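Local coordinates for protein argonaute (Marinitoga piezophila, PDB 5I4A) that cuts single-stranded DNA at sites chosen by short guide RNAs that carry a 5'-hydroxyl end, and may defend the cell against mobile genetic elements, at residues G262-I267 with D555-W560. Numbering follows the deposited sequence.
Sequences GYKIFI and DDLKEW
Strand 264-266 of linker L2 is an outermost strand of the mixed beta-sheet of the PIWI domain, which has an RNase H fold. It runs antiparallel to strand 560-565, and backbone hydrogen bonds between Ile265 and Ile561 and between Tyr263 and Lys563 hold it there. Phe266, the last residue of its strand, and Trp560, the first of the other, form a non-hydrogen-bonded pair. A type II turn from Leu557 to Trp560 leads into the strand, closed by Trp560 N donating to Leu557 O at 3.0 Å.

The Trp560 indole meets the linker strand edge-on, with Lys264 C and Ile265 N in its plane, and is sandwiched between two of the strand's side chains. Lys264 folds over one face, its chain bent at chi3 (-46°). Lys264 CE lies 3.4 Å from Trp560 CE3. Lys264 NZ makes a cation-pi contact, 3.9 Å from the centroid of the six-membered ring of Trp560 and almost on the ring normal. Phe266 CB sits over the opposite face in a CH-pi contact. With CG anti to the backbone N (chi1 174°), the Phe266 ring points its edge at the face of the Trp560 five-membered ring, an edge-to-face pair with planes at 64°. An alanine in place of Trp560 would remove both faces and would probably loosen the packing of Lys264 and Phe266 on the PIWI domain.

Glu559 lies alongside Phe266, pointing the same way, and its side chain also touches Tyr603 of helix 595-605. Glu559 CB is 3.7 Å from Phe266 CE1. The carbonyl Glu559 O is buried without a polar partner, with Phe266 CD1 3.5 Å away.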
loop_
_atom_site.group_PDB
_atom_site.type_symbol
_atom_site.label_atom_id
_atom_site.label_comp_id
_atom_site.label_asym_id
_atom_site.label_seq_id
_atom_site.Cartn_x
_atom_site.Cartn_y
_atom_site.Cartn_z
ATOM N N GLY A 262 22.835 18.160 3.450
ATOM C CA GLY A 262 22.996 16.774 3.839
ATOM C C GLY A 262 21.752 16.159 4.446
ATOM O O GLY A 262 21.848 15.315 5.342
ATOM N N TYR A 263 20.578 16.574 3.974
ATOM C CA TYR A 263 19.315 16.007 4.425
ATOM C C TYR A 263 18.724 15.028 3.420
ATOM O O TYR A 263 17.574 14.605 3.577
ATOM C CB TYR A 263 18.316 17.120 4.739
ATOM C CG TYR A 263 18.422 17.606 6.163
ATOM C CD1 TYR A 263 19.551 18.283 6.603
ATOM C CD2 TYR A 263 17.401 17.374 7.074
ATOM C CE1 TYR A 263 19.657 18.721 7.906
ATOM C CE2 TYR A 263 17.498 17.808 8.380
ATOM C CZ TYR A 263 18.627 18.481 8.792
ATOM O OH TYR A 263 18.726 18.917 10.093
ATOM N N LYS A 264 19.484 14.660 2.396
ATOM C CA LYS A 264 19.085 13.615 1.464
ATOM C C LYS A 264 20.321 12.774 1.186
ATOM O O LYS A 264 21.303 13.276 0.629
ATOM C CB LYS A 264 18.502 14.202 0.178
ATOM C CG LYS A 264 19.287 15.373 -0.409
ATOM C CD LYS A 264 18.801 15.728 -1.809
ATOM C CE LYS A 264 18.630 14.475 -2.654
ATOM N NZ LYS A 264 18.669 14.744 -4.114
ATOM N N ILE A 265 20.281 11.502 1.578
ATOM C CA ILE A 265 21.396 10.586 1.377
ATOM C C ILE A 265 20.953 9.461 0.450
ATOM O O ILE A 265 19.819 8.973 0.536
ATOM C CB ILE A 265 21.937 10.040 2.717
ATOM C CG1 ILE A 265 23.253 9.293 2.489
ATOM C CG2 ILE A 265 20.920 9.134 3.408
ATOM C CD1 ILE A 265 24.090 9.104 3.739
ATOM N N PHE A 266 21.839 9.082 -0.467
ATOM C CA PHE A 266 21.595 7.981 -1.386
ATOM C C PHE A 266 22.158 6.701 -0.784
ATOM O O PHE A 266 23.339 6.644 -0.426
ATOM C CB PHE A 266 22.233 8.272 -2.745
ATOM C CG PHE A 266 22.157 7.130 -3.718
ATOM C CD1 PHE A 266 21.056 6.980 -4.544
ATOM C CD2 PHE A 266 23.195 6.215 -3.818
ATOM C CE1 PHE A 266 20.984 5.935 -5.444
ATOM C CE2 PHE A 266 23.127 5.167 -4.715
ATOM C CZ PHE A 266 22.021 5.027 -5.529
ATOM N N ILE A 267 21.316 5.678 -0.667
ATOM C CA ILE A 267 21.704 4.417 -0.049
ATOM C C ILE A 267 22.124 3.440 -1.136
ATOM O O ILE A 267 21.360 3.164 -2.071
ATOM C CB ILE A 267 20.567 3.836 0.806
ATOM C CG1 ILE A 267 20.235 4.785 1.955
ATOM C CG2 ILE A 267 20.960 2.471 1.344
ATOM C CD1 ILE A 267 21.367 4.983 2.935
ATOM N N ASP A 555 11.501 16.952 -8.520
ATOM C CA ASP A 555 12.828 16.375 -8.652
ATOM C C ASP A 555 12.756 14.857 -8.516
ATOM O O ASP A 555 11.795 14.298 -7.978
ATOM C CB ASP A 555 13.771 16.948 -7.594
ATOM C CG ASP A 555 13.970 18.443 -7.738
ATOM O OD1 ASP A 555 14.028 18.927 -8.887
ATOM O OD2 ASP A 555 14.068 19.132 -6.701
ATOM N N ASP A 556 13.793 14.186 -9.012
ATOM C CA ASP A 556 13.890 12.732 -8.923
ATOM C C ASP A 556 14.491 12.364 -7.572
ATOM O O ASP A 556 15.657 12.666 -7.297
ATOM C CB ASP A 556 14.731 12.162 -10.061
ATOM C CG ASP A 556 14.908 10.660 -9.954
ATOM O OD1 ASP A 556 13.952 9.981 -9.524
ATOM O OD2 ASP A 556 16.000 10.157 -10.290
ATOM N N LEU A 557 13.696 11.705 -6.733
ATOM C CA LEU A 557 14.126 11.273 -5.412
ATOM C C LEU A 557 14.181 9.756 -5.287
ATOM O O LEU A 557 14.358 9.241 -4.178
ATOM C CB LEU A 557 13.196 11.856 -4.344
ATOM C CG LEU A 557 13.053 13.379 -4.363
ATOM C CD1 LEU A 557 11.894 13.820 -3.488
ATOM C CD2 LEU A 557 14.343 14.035 -3.915
ATOM N N LYS A 558 14.030 9.029 -6.393
ATOM C CA LYS A 558 14.028 7.575 -6.332
ATOM C C LYS A 558 15.365 7.062 -5.813
ATOM O O LYS A 558 16.431 7.519 -6.242
ATOM C CB LYS A 558 13.727 6.981 -7.710
ATOM C CG LYS A 558 12.397 7.422 -8.310
ATOM C CD LYS A 558 11.826 6.335 -9.208
ATOM C CE LYS A 558 10.759 6.876 -10.146
ATOM N NZ LYS A 558 11.361 7.609 -11.295
ATOM N N GLU A 559 15.296 6.118 -4.872
ATOM C CA GLU A 559 16.425 5.517 -4.167
ATOM C C GLU A 559 17.108 6.485 -3.207
ATOM O O GLU A 559 18.210 6.196 -2.726
ATOM C CB GLU A 559 17.456 4.928 -5.140
ATOM C CG GLU A 559 16.859 3.893 -6.089
ATOM C CD GLU A 559 17.880 3.310 -7.045
ATOM O OE1 GLU A 559 17.799 3.598 -8.258
ATOM O OE2 GLU A 559 18.767 2.564 -6.580
ATOM N N TRP A 560 16.480 7.617 -2.901
ATOM C CA TRP A 560 17.002 8.576 -1.942
ATOM C C TRP A 560 16.237 8.490 -0.628
ATOM O O TRP A 560 15.034 8.220 -0.604
ATOM C CB TRP A 560 16.914 10.004 -2.486
ATOM C CG TRP A 560 17.980 10.331 -3.470
ATOM C CD1 TRP A 560 17.949 10.121 -4.819
ATOM C CD2 TRP A 560 19.249 10.926 -3.185
ATOM N NE1 TRP A 560 19.122 10.553 -5.390
ATOM C CE2 TRP A 560 19.937 11.052 -4.407
ATOM C CE3 TRP A 560 19.871 11.367 -2.013
ATOM C CZ2 TRP A 560 21.215 11.599 -4.491
ATOM C CZ3 TRP A 560 21.139 11.910 -2.098
ATOM C CH2 TRP A 560 21.797 12.022 -3.327
#